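Local coordinates for protein putative monooxygenase (Fusobacterium nucleatum subsp. nucleatum, PDB 3MCS) that probably acts as a monooxygenase, with two antibiotic biosynthesis monooxygenase-type domains in one chain, at residues A[31-36]-A[73-78]; A[139-144]-A[164-169]; A[131-136]-A[188-193]; A[40-45]-A[211-216]. One frame throughout, in Å; residues are numbered along the deposited sequence. Where two conformers were deposited one is given.

The four contacts differ in depth and in the elements they join. Interaction 2 is buried, with a helix resting on a barrel strand, and it sets a threonine methyl against a tyrosine hydroxyl that is itself bonded to a glutamate. Interactions 1 and 3 are partly buried helix contacts, farther from the centre of the chain and on opposite sides of it; both lean on methyl and methylene packing. Interaction 4, at the surface, brings two leucines together. Helix 127-143 serves both interactions 2 and 3. Interactions 1 and 4 meet where M35 and T34 lie on strand 41-49. Interactions 2 and 4 are tied by the E139-K216 salt bridge and by the rings of F165 and F45.

Interaction 1: residues A[31-36]-A[73-78]; sequences VNKTMG and KNQASK
Packing of aliphatic groups carries the contact between K33 and T34 on helix 20-37 and Q75 and A76 on the first turn of helix 75-87. The backbones come closest at T34 and A76, whose CA atoms are 5.6 Å apart, and the methyl of A76, CB, points toward helix 20-37, 3.2 Å from T34 OG1. With CG anti to the backbone N (chi1 -176°) and the next two torsions also extended, K33 sends its methylenes past A76, where K33 CD lies 4.1 Å from A76 CA. The chain then reaches Q75, meeting it obliquely, with K33 CE 3.8 Å from Q75 CB, before bending at its last torsion.

The polar bonds run within or just beyond each segment rather than across the contact. T34 OG1 hydrogen-bonds to the carbonyl of Y30, one helical turn back. N74 occupies the N-cap position without making a capping bond; its OD1 instead accepts from Q75 N at 2.9 Å, with the donor tilted 24° from the carbonyl plane. The amide end of Q75 leads away from K33, and NE2 bonds to D79.

On the sheet side of the contact, T34 rests on V41 and L44 of strand 41-49 and on H71 of helix 65-73. This packing of helix against helix over an antiparallel sheet is typical of the ferredoxin-like domain of the dimeric alpha-beta barrel clan.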
# COMPACT_ATOMS: atom_id res chain seq x y z
N VAL A 31 -13.18 -3.13 6.27
CA VAL A 31 -12.90 -1.94 5.46
C VAL A 31 -14.12 -1.03 5.42
O VAL A 31 -13.99 0.19 5.59
CB VAL A 31 -12.40 -2.31 4.03
CG1 VAL A 31 -12.31 -1.10 3.17
CG2 VAL A 31 -11.06 -3.01 4.10
N ASN A 32 -15.30 -1.62 5.24
CA ASN A 32 -16.55 -0.85 5.16
C ASN A 32 -17.00 -0.21 6.47
O ASN A 32 -17.56 0.88 6.46
CB ASN A 32 -17.71 -1.71 4.62
CG ASN A 32 -17.60 -2.00 3.12
OD1 ASN A 32 -16.90 -1.30 2.37
ND2 ASN A 32 -18.30 -3.03 2.67
N LYS A 33 -16.76 -0.88 7.59
CA LYS A 33 -17.20 -0.35 8.88
C LYS A 33 -16.21 0.69 9.36
O LYS A 33 -16.61 1.65 10.00
CB LYS A 33 -17.42 -1.46 9.93
CG LYS A 33 -17.98 -0.92 11.28
CD LYS A 33 -18.19 -2.01 12.35
CE LYS A 33 -18.79 -1.45 13.66
NZ LYS A 33 -20.16 -0.86 13.49
N THR A 34 -14.94 0.52 9.03
CA THR A 34 -13.92 1.49 9.44
C THR A 34 -14.08 2.85 8.78
O THR A 34 -14.21 3.87 9.47
CB THR A 34 -12.49 0.98 9.15
OG1 THR A 34 -12.23 -0.14 9.99
CG2 THR A 34 -11.45 2.04 9.44
N MSE A 35 -14.07 2.86 7.44
CA MSE A 35 -14.18 4.10 6.67
C MSE A 35 -15.56 4.75 6.78
O MSE A 35 -15.67 5.97 6.77
CB MSE A 35 -13.84 3.84 5.21
CG MSE A 35 -12.37 3.73 4.94
SE MSE A 35 -11.52 5.43 5.11
CE MSE A 35 -12.42 6.50 3.80
N GLY A 36 -16.61 3.96 6.92
CA GLY A 36 -17.94 4.54 7.03
C GLY A 36 -18.19 5.32 8.32
O GLY A 36 -18.96 6.28 8.33
N LYS A 73 -8.76 0.57 18.95
CA LYS A 73 -9.66 0.35 20.08
C LYS A 73 -11.15 0.35 19.66
O LYS A 73 -11.99 -0.07 20.45
CB LYS A 73 -9.49 1.45 21.12
CG LYS A 73 -8.17 1.54 21.83
CD LYS A 73 -8.21 2.78 22.72
CE LYS A 73 -6.89 3.14 23.35
NZ LYS A 73 -7.09 4.39 24.18
N ASN A 74 -11.46 0.82 18.45
CA ASN A 74 -12.87 0.92 18.00
C ASN A 74 -13.41 -0.44 17.56
O ASN A 74 -12.65 -1.40 17.43
CB ASN A 74 -13.00 1.98 16.89
CG ASN A 74 -14.33 2.73 16.92
OD1 ASN A 74 -15.34 2.28 17.45
ND2 ASN A 74 -14.31 3.91 16.34
N GLN A 75 -14.71 -0.51 17.30
CA GLN A 75 -15.40 -1.79 17.02
C GLN A 75 -14.94 -2.51 15.76
O GLN A 75 -14.76 -3.72 15.80
CB GLN A 75 -16.93 -1.60 16.96
CG GLN A 75 -17.73 -2.90 17.15
CD GLN A 75 -17.55 -3.47 18.55
OE1 GLN A 75 -17.94 -2.84 19.54
NE2 GLN A 75 -16.96 -4.66 18.64
N ALA A 76 -14.72 -1.80 14.66
CA ALA A 76 -14.31 -2.48 13.42
C ALA A 76 -13.12 -3.39 13.65
O ALA A 76 -13.18 -4.59 13.34
CB ALA A 76 -14.00 -1.48 12.33
N SER A 77 -12.06 -2.80 14.20
CA SER A 77 -10.80 -3.51 14.45
C SER A 77 -10.95 -4.61 15.49
O SER A 77 -10.42 -5.70 15.31
CB SER A 77 -9.74 -2.50 14.90
OG SER A 77 -8.46 -3.09 15.03
N LYS A 78 -11.68 -4.34 16.56
CA LYS A 78 -11.89 -5.38 17.60
C LYS A 78 -12.57 -6.62 16.99
O LYS A 78 -12.27 -7.77 17.36
CB LYS A 78 -12.69 -4.85 18.81

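Interaction 2: residues A[139-144]-A[164-169]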
# COMPACT_ATOMS: atom_id res chain seq x y z
N GLU A 139 6.33 10.87 -8.49
CA GLU A 139 5.52 12.08 -8.81
C GLU A 139 5.13 12.17 -10.28
O GLU A 139 4.01 12.56 -10.60
CB GLU A 139 6.21 13.38 -8.39
CG GLU A 139 6.15 13.61 -6.91
CD GLU A 139 6.81 14.89 -6.46
OE1 GLU A 139 7.40 15.60 -7.31
OE2 GLU A 139 6.74 15.19 -5.23
N THR A 140 6.07 11.84 -11.17
CA THR A 140 5.79 11.80 -12.60
C THR A 140 4.65 10.81 -12.84
O THR A 140 3.70 11.11 -13.58
CB THR A 140 7.03 11.38 -13.43
OG1 THR A 140 8.17 12.15 -13.04
CG2 THR A 140 6.76 11.58 -14.93
N THR A 141 4.72 9.65 -12.17
CA THR A 141 3.68 8.62 -12.30
C THR A 141 2.30 9.13 -11.92
O THR A 141 1.34 8.89 -12.64
CB THR A 141 4.01 7.36 -11.46
OG1 THR A 141 5.17 6.72 -11.99
CG2 THR A 141 2.87 6.38 -11.48
N PHE A 142 2.20 9.86 -10.82
CA PHE A 142 0.89 10.32 -10.37
C PHE A 142 0.23 11.22 -11.39
O PHE A 142 -0.99 11.19 -11.52
CB PHE A 142 0.95 11.03 -9.03
CG PHE A 142 -0.42 11.30 -8.43
CD1 PHE A 142 -1.18 10.25 -7.94
CD2 PHE A 142 -0.94 12.58 -8.37
CE1 PHE A 142 -2.42 10.48 -7.38
CE2 PHE A 142 -2.19 12.82 -7.82
CZ PHE A 142 -2.93 11.75 -7.31
N ASN A 143 1.03 12.02 -12.09
CA ASN A 143 0.52 12.91 -13.13
C ASN A 143 0.19 12.17 -14.43
O ASN A 143 -0.43 12.73 -15.33
CB ASN A 143 1.51 14.07 -13.41
CG ASN A 143 1.72 15.00 -12.20
OD1 ASN A 143 1.21 14.78 -11.10
ND2 ASN A 143 2.48 16.05 -12.43
N GLU A 144 0.61 10.92 -14.53
CA GLU A 144 0.28 10.09 -15.68
C GLU A 144 -1.24 9.86 -15.63
O GLU A 144 -1.82 9.80 -14.55
CB GLU A 144 1.00 8.74 -15.60
CG GLU A 144 1.17 7.99 -16.89
CD GLU A 144 2.50 8.28 -17.54
OE1 GLU A 144 2.91 9.47 -17.56
OE2 GLU A 144 3.13 7.31 -18.02
N LEU A 164 6.47 0.84 -2.03
CA LEU A 164 5.61 1.58 -2.97
C LEU A 164 4.29 0.87 -3.25
O LEU A 164 4.27 -0.22 -3.80
CB LEU A 164 6.34 1.79 -4.29
CG LEU A 164 5.56 2.62 -5.30
CD1 LEU A 164 5.34 4.01 -4.72
CD2 LEU A 164 6.27 2.71 -6.68
N PHE A 165 3.19 1.51 -2.85
CA PHE A 165 1.85 1.01 -3.13
C PHE A 165 1.25 1.92 -4.15
O PHE A 165 1.30 3.13 -3.98
CB PHE A 165 0.98 1.02 -1.89
CG PHE A 165 -0.41 0.46 -2.12
CD1 PHE A 165 -0.58 -0.87 -2.48
CD2 PHE A 165 -1.53 1.26 -1.94
CE1 PHE A 165 -1.85 -1.40 -2.68
CE2 PHE A 165 -2.82 0.73 -2.13
CZ PHE A 165 -2.97 -0.60 -2.51
N GLU A 166 0.68 1.36 -5.20
CA GLU A 166 0.10 2.16 -6.26
C GLU A 166 -1.13 1.51 -6.87
O GLU A 166 -1.16 0.32 -7.07
CB GLU A 166 1.17 2.47 -7.33
CG GLU A 166 2.00 1.27 -7.77
CD GLU A 166 3.16 1.63 -8.70
OE1 GLU A 166 3.25 2.80 -9.16
OE2 GLU A 166 3.98 0.72 -8.97
N VAL A 167 -2.15 2.33 -7.13
CA VAL A 167 -3.39 1.86 -7.71
C VAL A 167 -3.61 2.58 -9.04
O VAL A 167 -3.35 3.76 -9.13
CB VAL A 167 -4.55 2.11 -6.74
CG1 VAL A 167 -5.84 1.64 -7.34
CG2 VAL A 167 -4.27 1.39 -5.40
N TYR A 168 -4.07 1.85 -10.06
CA TYR A 168 -4.32 2.35 -11.41
C TYR A 168 -5.78 2.09 -11.83
O TYR A 168 -6.43 1.17 -11.30
CB TYR A 168 -3.36 1.70 -12.41
CG TYR A 168 -1.91 2.04 -12.16
CD1 TYR A 168 -1.16 1.35 -11.22
CD2 TYR A 168 -1.27 3.06 -12.87
CE1 TYR A 168 0.15 1.67 -10.96
CE2 TYR A 168 0.06 3.39 -12.62
CZ TYR A 168 0.77 2.69 -11.65
OH TYR A 168 2.10 2.99 -11.40
N LYS A 169 -6.29 2.88 -12.77
CA LYS A 169 -7.71 2.73 -13.18
C LYS A 169 -7.94 1.38 -13.89
O LYS A 169 -9.02 0.77 -13.76
CB LYS A 169 -8.22 3.92 -14.03
CG LYS A 169 -7.90 3.87 -15.52
CD LYS A 169 -8.38 5.11 -16.30
CE LYS A 169 -7.93 5.00 -17.78
NZ LYS A 169 -8.07 6.24 -18.56
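The last turn of helix 127-143, with T141, lies against the end of strand 161-168, with E166 and Y168, and the two backbones do not touch. A helix laid on the outside of the antiparallel sheet belongs to the alpha-beta barrel fold of the family's domains. The CB of T141 points toward the strand. Y168 starts off to one side, but its ring brings the phenol end closer to the helix.

The chi1 of T141, -67°, places CG2 anti to the backbone N and directs this methyl at the phenol, 3.5 Å from Y168 OH; the two side chains cross at about a right angle. T141 OG1 bonds to the carbonyl of I137 and is also linked to the Y182 hydroxyl by a weak hydrogen bond. H177 of helix 171-178 touches both T141 and E166 and meets the Y168 ring. An acetate ion, probably from the crystallisation liquor, is bound about 5 Å from the E166 side chain.

Within the strand, Y168 OH donates to E166 OE1 at 2.5 Å, reaching it from above the carboxylate plane, 69° out of it, while E166 CD lies at the ring edge, in its plane.

Interaction 3: residues A[131-136]-A[188-193]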
# COMPACT_ATOMS: atom_id res chain seq x y z
N ALA A 131 17.01 8.03 -3.28
CA ALA A 131 15.84 8.66 -2.67
C ALA A 131 15.32 9.77 -3.57
O ALA A 131 14.15 9.81 -3.91
CB ALA A 131 16.17 9.19 -1.27
N GLU A 132 16.19 10.66 -4.00
CA GLU A 132 15.75 11.75 -4.84
C GLU A 132 15.25 11.24 -6.19
O GLU A 132 14.31 11.82 -6.75
CB GLU A 132 16.87 12.80 -4.99
CG GLU A 132 17.25 13.46 -3.64
CD GLU A 132 16.06 14.16 -2.94
OE1 GLU A 132 15.55 15.17 -3.51
OE2 GLU A 132 15.64 13.72 -1.84
N ILE A 133 15.85 10.16 -6.68
CA ILE A 133 15.44 9.59 -7.96
C ILE A 133 14.03 9.01 -7.91
O ILE A 133 13.16 9.37 -8.70
CB ILE A 133 16.44 8.52 -8.47
CG1 ILE A 133 17.80 9.18 -8.82
CG2 ILE A 133 15.87 7.82 -9.68
CD1 ILE A 133 18.94 8.22 -9.21
N ILE A 134 13.78 8.12 -6.96
CA ILE A 134 12.48 7.48 -6.89
C ILE A 134 11.40 8.50 -6.58
O ILE A 134 10.31 8.41 -7.13
CB ILE A 134 12.44 6.30 -5.89
CG1 ILE A 134 11.15 5.50 -6.08
CG2 ILE A 134 12.61 6.77 -4.42
CD1 ILE A 134 11.10 4.20 -5.32
N LYS A 135 11.70 9.48 -5.72
CA LYS A 135 10.70 10.51 -5.39
C LYS A 135 10.16 11.15 -6.66
O LYS A 135 8.96 11.27 -6.81
CB LYS A 135 11.26 11.58 -4.45
CG LYS A 135 11.38 11.20 -2.95
CD LYS A 135 12.19 12.28 -2.22
CE LYS A 135 12.43 11.99 -0.76
NZ LYS A 135 13.32 13.02 -0.18
N ASN A 136 11.07 11.52 -7.57
CA ASN A 136 10.73 12.17 -8.84
C ASN A 136 9.88 11.27 -9.72
O ASN A 136 8.85 11.69 -10.24
CB ASN A 136 11.99 12.57 -9.62
CG ASN A 136 12.80 13.66 -8.94
OD1 ASN A 136 12.25 14.67 -8.47
ND2 ASN A 136 14.11 13.48 -8.91
N THR A 188 17.06 1.19 -15.71
CA THR A 188 18.45 1.13 -16.16
C THR A 188 19.41 1.88 -15.21
O THR A 188 20.40 1.31 -14.76
CB THR A 188 18.59 1.68 -17.59
OG1 THR A 188 17.99 0.76 -18.52
CG2 THR A 188 20.07 1.92 -17.95
N GLN A 189 19.06 3.12 -14.89
CA GLN A 189 19.85 3.98 -14.01
C GLN A 189 20.10 3.44 -12.59
O GLN A 189 21.21 3.58 -12.06
CB GLN A 189 19.16 5.35 -13.91
CG GLN A 189 19.81 6.38 -12.96
CD GLN A 189 19.10 7.73 -12.95
OE1 GLN A 189 17.97 7.85 -13.41
NE2 GLN A 189 19.77 8.76 -12.42
N THR A 190 19.09 2.84 -11.96
CA THR A 190 19.18 2.35 -10.58
C THR A 190 19.51 0.87 -10.45
O THR A 190 19.61 0.37 -9.34
CB THR A 190 17.85 2.61 -9.80
OG1 THR A 190 16.76 1.92 -10.43
CG2 THR A 190 17.52 4.08 -9.74
N LYS A 191 19.70 0.17 -11.57
CA LYS A 191 19.96 -1.28 -11.57
C LYS A 191 20.99 -1.73 -10.53
O LYS A 191 20.71 -2.63 -9.73
CB LYS A 191 20.42 -1.75 -12.97
N ASP A 192 22.15 -1.09 -10.53
CA ASP A 192 23.25 -1.48 -9.63
C ASP A 192 23.15 -0.87 -8.24
O ASP A 192 23.99 -1.14 -7.39
CB ASP A 192 24.61 -1.14 -10.28
CG ASP A 192 24.82 -1.88 -11.59
OD1 ASP A 192 24.50 -3.10 -11.66
OD2 ASP A 192 25.31 -1.25 -12.56
N MSE A 193 22.14 -0.03 -8.02
CA MSE A 193 21.95 0.57 -6.71
C MSE A 193 21.08 -0.32 -5.83
O MSE A 193 21.07 -0.16 -4.61
CB MSE A 193 21.25 1.91 -6.82
CG MSE A 193 21.93 2.93 -7.68
SE MSE A 193 20.96 4.59 -7.53
CE MSE A 193 22.01 5.63 -8.79
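I133 of helix 127-143 and T190 of helix 181-190 bring the two backbones nearest each other, with their CA atoms 8.6 Å apart. This is a packing of helix 127-143 beside helix 181-190 and the residues after it, on the outer face of the alpha-beta barrel, bridged by side chains rather than by close backbones.

I133 is the centre of the contact and reaches three partners with two branches. Its chi1 of -67° sets CG1 beside the backbone N and CG2 anti to it, so that the branches diverge. The CG2 branch passes alongside T190 in the opposite direction, with I133 CG2 4.1 Å from T190 CG2. T190 holds OG1 in the crowded position between its backbone N and carbonyl carbon, where it bonds to the carbonyl of Y186; CG2 is thereby left to face the isoleucine. The other branch, extended through chi2, ends at CD1. There it meets the side chain of Q189, which comes from the opposite direction, fully extended as far as its amide, with Q189 NE2 3.4 Å from I133 CD1.

Backbone bonds place the second segment: M193 N donates to T190 O at 2.9 Å, and M193 also pairs with K123. T190 and M193 further touch F130, which widens the apolar patch on helix 127-143. On another side of that helix, A131 and I134 lie on W162 of the sheet.

The selenomethionine chain of M193, extended beyond CG, ends with CE 4.0 Å from I133 CD1.

Interaction 4: residues A[40-45]-A[211-216]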
# COMPACT_ATOMS: atom_id res chain seq x y z
N GLY A 40 -10.29 10.36 11.15
CA GLY A 40 -8.86 10.37 10.91
C GLY A 40 -8.34 9.25 10.03
O GLY A 40 -7.12 9.10 9.86
N VAL A 41 -9.24 8.47 9.45
CA VAL A 41 -8.83 7.38 8.60
C VAL A 41 -8.83 7.91 7.18
O VAL A 41 -9.86 8.32 6.68
CB VAL A 41 -9.76 6.15 8.75
CG1 VAL A 41 -11.19 6.53 8.53
CG2 VAL A 41 -9.37 5.10 7.78
N LEU A 42 -7.66 7.91 6.55
CA LEU A 42 -7.51 8.47 5.20
C LEU A 42 -7.85 7.48 4.08
O LEU A 42 -8.22 7.88 2.97
CB LEU A 42 -6.09 9.01 5.00
CG LEU A 42 -5.73 10.28 5.78
CD1 LEU A 42 -4.23 10.56 5.68
CD2 LEU A 42 -6.53 11.48 5.31
N GLY A 43 -7.71 6.19 4.37
CA GLY A 43 -8.00 5.16 3.41
C GLY A 43 -7.56 3.78 3.86
O GLY A 43 -6.61 3.63 4.64
N LEU A 44 -8.28 2.77 3.39
CA LEU A 44 -7.95 1.36 3.65
C LEU A 44 -8.01 0.62 2.32
O LEU A 44 -8.91 0.86 1.52
CB LEU A 44 -8.85 0.70 4.72
CG LEU A 44 -8.32 0.96 6.13
CD1 LEU A 44 -8.69 2.33 6.56
CD2 LEU A 44 -8.87 -0.05 7.11
N PHE A 45 -7.04 -0.26 2.08
CA PHE A 45 -6.95 -0.95 0.81
C PHE A 45 -6.66 -2.42 1.03
O PHE A 45 -5.57 -2.77 1.41
CB PHE A 45 -5.82 -0.30 0.02
CG PHE A 45 -5.93 1.20 -0.05
CD1 PHE A 45 -5.46 1.98 0.99
CD2 PHE A 45 -6.49 1.82 -1.15
CE1 PHE A 45 -5.56 3.37 0.94
CE2 PHE A 45 -6.58 3.21 -1.21
CZ PHE A 45 -6.12 3.98 -0.16
N GLY A 211 -9.82 10.26 -0.49
CA GLY A 211 -9.37 10.84 -1.74
C GLY A 211 -8.79 12.23 -1.58
O GLY A 211 -8.93 12.85 -0.53
N GLY A 212 -8.10 12.70 -2.61
CA GLY A 212 -7.50 14.03 -2.60
C GLY A 212 -6.27 14.21 -1.73
O GLY A 212 -5.84 15.34 -1.49
N LEU A 213 -5.67 13.12 -1.25
CA LEU A 213 -4.49 13.24 -0.39
C LEU A 213 -3.32 13.81 -1.17
O LEU A 213 -3.16 13.51 -2.35
CB LEU A 213 -4.13 11.88 0.18
CG LEU A 213 -3.05 11.81 1.25
CD1 LEU A 213 -3.27 12.89 2.29
CD2 LEU A 213 -3.05 10.42 1.88
N ASP A 214 -2.52 14.66 -0.55
CA ASP A 214 -1.38 15.27 -1.24
C ASP A 214 -0.32 15.66 -0.23
O ASP A 214 -0.23 16.81 0.17
CB ASP A 214 -1.83 16.49 -2.06
CG ASP A 214 -0.71 17.04 -2.97
OD1 ASP A 214 0.35 16.39 -3.05
OD2 ASP A 214 -0.88 18.10 -3.60
N TYR A 215 0.50 14.69 0.16
CA TYR A 215 1.51 14.86 1.20
C TYR A 215 2.94 14.61 0.76
O TYR A 215 3.20 13.71 -0.05
CB TYR A 215 1.19 13.91 2.35
CG TYR A 215 2.23 13.86 3.44
CD1 TYR A 215 2.22 14.78 4.47
CD2 TYR A 215 3.21 12.88 3.45
CE1 TYR A 215 3.19 14.75 5.48
CE2 TYR A 215 4.16 12.83 4.46
CZ TYR A 215 4.15 13.77 5.46
OH TYR A 215 5.10 13.71 6.46
N LYS A 216 3.85 15.40 1.31
CA LYS A 216 5.28 15.25 1.04
C LYS A 216 6.06 15.62 2.30
O LYS A 216 5.87 16.72 2.84
CB LYS A 216 5.75 16.12 -0.13
CG LYS A 216 7.18 15.82 -0.61
CD LYS A 216 7.54 16.60 -1.90
CE LYS A 216 8.76 15.99 -2.62
NZ LYS A 216 9.03 16.57 -3.99
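L42 and L213 meet where the C-terminal tail passes strand 41-49. The CB of L42 points toward the tail, but it lies 4.6 Å from L213 CD2 and does little of the touching. Next comes CG, set beside the backbone N by a chi1 of -70°, which carries the branch point out from the strand and no closer to the tail. Of its two methyls, L42 CD1 makes the contact, 4.0 Å from L213 CD2. The other methyl, L42 CD2, stays farther off, 4.7 Å from L213 CD1.

L213 comes to meet it with CG anti to its own backbone N (chi1 -171°), and the two leucines cross at about a right angle, joined at one methyl from each. I61 of strand 55-62 touches both and completes the small apolar group.

The backbones are fixed by other bonds. L42 and G43 both face I61 in a classic beta bulge, and L42 also pairs with K210, just before the tail. The tail then turns through G211 and G212, both with positive phi. L213 N bonds to D104, and strand 214-216 adds to strand 91-104, so the tail runs from beside strand 41-49 to the edge pairing with strand 91-104. Salt bridges from D214 to K103 and from K216 to E139 anchor it farther along.

The touch is apolar and involves one methyl from each leucine, so it has no directional bond; the directional bonds of the tail are the L213-D104 hydrogen bond, the strand pairing and the salt bridges.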